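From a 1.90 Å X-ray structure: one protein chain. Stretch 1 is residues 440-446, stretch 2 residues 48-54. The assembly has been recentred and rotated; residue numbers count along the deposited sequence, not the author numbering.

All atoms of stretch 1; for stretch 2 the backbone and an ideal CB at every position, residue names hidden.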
# COMPACT_ATOMS: atom_id res chain seq x y z
N SER A 440 -10.24 15.89 -10.91
CA SER A 440 -9.99 17.30 -10.60
C SER A 440 -9.66 17.50 -9.12
O SER A 440 -9.34 18.61 -8.69
CB SER A 440 -11.18 18.20 -10.97
OG SER A 440 -12.20 18.16 -9.98
N LEU A 441 -9.73 16.42 -8.35
CA LEU A 441 -9.46 16.51 -6.91
C LEU A 441 -8.06 16.99 -6.56
O LEU A 441 -7.90 17.95 -5.81
CB LEU A 441 -9.71 15.15 -6.24
CG LEU A 441 -9.45 15.15 -4.73
CD1 LEU A 441 -10.28 16.23 -4.05
CD2 LEU A 441 -9.77 13.78 -4.15
N LEU A 442 -7.04 16.32 -7.09
CA LEU A 442 -5.67 16.72 -6.80
C LEU A 442 -5.32 18.06 -7.42
O LEU A 442 -4.62 18.87 -6.81
CB LEU A 442 -4.68 15.66 -7.27
CG LEU A 442 -3.20 16.03 -7.04
CD1 LEU A 442 -3.01 16.56 -5.62
CD2 LEU A 442 -2.32 14.81 -7.29
N ALA A 443 -5.82 18.31 -8.62
CA ALA A 443 -5.54 19.57 -9.31
C ALA A 443 -6.07 20.78 -8.54
O ALA A 443 -5.46 21.85 -8.57
CB ALA A 443 -6.13 19.53 -10.72
N ARG A 444 -7.19 20.60 -7.85
CA ARG A 444 -7.80 21.67 -7.06
C ARG A 444 -6.85 22.18 -5.97
O ARG A 444 -6.78 23.38 -5.71
CB ARG A 444 -9.11 21.20 -6.43
CG ARG A 444 -9.80 22.25 -5.55
CD ARG A 444 -11.09 21.72 -4.92
NE ARG A 444 -12.19 21.59 -5.87
CZ ARG A 444 -12.96 22.60 -6.27
NH1 ARG A 444 -12.76 23.83 -5.81
NH2 ARG A 444 -13.95 22.39 -7.13
N PHE A 445 -6.12 21.26 -5.34
CA PHE A 445 -5.19 21.64 -4.28
C PHE A 445 -3.95 22.35 -4.83
O PHE A 445 -3.19 22.95 -4.06
CB PHE A 445 -4.76 20.39 -3.50
CG PHE A 445 -5.79 19.92 -2.51
CD1 PHE A 445 -5.90 20.53 -1.27
CD2 PHE A 445 -6.66 18.89 -2.84
CE1 PHE A 445 -6.88 20.12 -0.36
CE2 PHE A 445 -7.64 18.48 -1.94
CZ PHE A 445 -7.75 19.10 -0.70
N ALA A 446 -3.77 22.30 -6.14
CA ALA A 446 -2.62 22.93 -6.78
C ALA A 446 -2.89 24.31 -7.37
O ALA A 446 -1.95 25.01 -7.75
CB ALA A 446 -2.07 22.00 -7.87
N UNK A 48 4.76 14.95 -0.97
CA UNK A 48 4.19 16.28 -0.79
C UNK A 48 3.08 16.45 -1.83
O UNK A 48 2.05 17.05 -1.55
CB UNK A 48 5.26 17.37 -0.92
N UNK A 49 3.30 15.91 -3.02
CA UNK A 49 2.32 16.01 -4.11
C UNK A 49 0.90 15.58 -3.76
O UNK A 49 -0.06 16.13 -4.30
CB UNK A 49 2.80 15.17 -5.29
N UNK A 50 0.75 14.60 -2.87
CA UNK A 50 -0.58 14.13 -2.48
C UNK A 50 -0.80 14.12 -0.96
O UNK A 50 -1.67 13.40 -0.45
CB UNK A 50 -0.81 12.72 -3.03
N UNK A 51 -0.02 14.92 -0.25
CA UNK A 51 -0.10 15.02 1.20
C UNK A 51 -1.52 15.24 1.73
O UNK A 51 -2.00 14.49 2.58
CB UNK A 51 0.80 16.16 1.68
N UNK A 52 -2.21 16.25 1.21
CA UNK A 52 -3.57 16.56 1.66
C UNK A 52 -4.61 15.47 1.40
O UNK A 52 -5.62 15.40 2.11
CB UNK A 52 -4.04 17.85 0.98
N UNK A 53 -4.38 14.64 0.40
CA UNK A 53 -5.33 13.59 0.05
C UNK A 53 -5.30 12.36 0.96
O UNK A 53 -6.26 11.60 1.03
CB UNK A 53 -5.07 13.15 -1.39
N UNK A 54 -4.19 12.17 1.68
CA UNK A 54 -4.07 10.99 2.53
C UNK A 54 -3.73 11.21 4.00
O UNK A 54 -3.92 10.30 4.82
CB UNK A 54 -3.00 10.08 1.93

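Stretch 1 presents L441, L442 and F445 to the backbone of stretch 2, an almost wholly apolar surface, and no hydrogen bond crosses between the two segments.

Position 48 lies beyond reach: nothing of stretch 1 comes within 5.5 Å of its ideal CB, so this neighbour sets no preference. The residue is L48, which makes no contact here, although its O accepts a backbone hydrogen bond from N of residue 51 (3.2 Å).

At position 49 the CA-to-CB bond runs sideways, and again no atom of stretch 1 lies within 5.5 Å of the ideal CB. What meets stretch 1 is the backbone, whose O sits 3.3 Å from L442 CD1. Because that contact needs no particular side chain, many residues would serve. The deposited S49 touches stretch 1 through this carbonyl, while its OG is hydrogen-bonded elsewhere in the structure.

Position 50, with phi/psi of -128/23°, also points sideways, its ideal CB 5.0 Å from L442 CD2. Stretch 1 offers an apolar methyl at some distance and no charge, so either a modest apolar group or a long chain leading off would suit. It is R50, whose end leads away; its NE forms a salt bridge within the stretch to OE2 of residue 54 (3.5 Å).

Position 51 is out of reach of stretch 1, which therefore does not discriminate; the residue is L51.

Position 52 points toward stretch 1, and its ideal CB lies 3.9 Å from F445 CE1. The aromatic face favours an aliphatic CH group close to the backbone, a demand that alanine, leucine or the methylene of a longer polar residue could meet. The residue is E52. Its CB stands 4.1 Å from the centroid of the F445 ring, 21° off the ring normal, in a CH-pi contact, while both carboxylate oxygens are hydrogen-bonded elsewhere in the structure.

At position 53 the CA-to-CB bond is sideways and the ideal CB is still 5.5 Å from L441 CD2, leaving room for a side chain to extend among L441, L442 and F445. Leucine, isoleucine or methionine would all be plausible. L53, in the m,t rotamer, contributes the largest covered area of its stretch. Its CD2 reaches L441 CG at 3.6 Å and F445 CE2 at 3.9 Å, whereas CD1 packs 4.0 Å from L442 CD1, so the two methyls spread across the apolar patch.

Position 54 is again out of reach and unconstrained by stretch 1. E54 occupies it, completing the salt bridge with R50.

Stretch 2 (48-54) LSRLELE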
# COMPACT_ATOMS: atom_id res chain seq x y z
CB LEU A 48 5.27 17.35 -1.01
CG LEU A 48 4.80 18.81 -0.93
CD1 LEU A 48 4.44 19.17 0.51
CD2 LEU A 48 5.92 19.71 -1.43
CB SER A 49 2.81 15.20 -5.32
OG SER A 49 3.95 15.80 -5.90
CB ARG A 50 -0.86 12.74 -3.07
CG ARG A 50 0.15 11.65 -2.72
CD ARG A 50 -0.33 10.30 -3.28
NE ARG A 50 0.56 9.18 -3.00
CZ ARG A 50 1.66 8.89 -3.70
NH1 ARG A 50 2.02 9.64 -4.73
NH2 ARG A 50 2.39 7.83 -3.38
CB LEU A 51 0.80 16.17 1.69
CG LEU A 51 0.84 16.49 3.19
CD1 LEU A 51 1.46 15.34 3.94
CD2 LEU A 51 1.65 17.76 3.42
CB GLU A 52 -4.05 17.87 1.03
CG GLU A 52 -3.19 19.07 1.38
CD GLU A 52 -2.15 19.39 0.33
OE1 GLU A 52 -1.62 18.45 -0.30
OE2 GLU A 52 -1.84 20.59 0.16
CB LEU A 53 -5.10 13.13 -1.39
CG LEU A 53 -5.17 14.16 -2.51
CD1 LEU A 53 -4.79 13.50 -3.83
CD2 LEU A 53 -6.57 14.75 -2.60
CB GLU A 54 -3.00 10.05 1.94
CG GLU A 54 -3.31 9.55 0.54
CD GLU A 54 -2.23 8.62 0.00
OE1 GLU A 54 -1.29 8.28 0.76
OE2 GLU A 54 -2.32 8.22 -1.18
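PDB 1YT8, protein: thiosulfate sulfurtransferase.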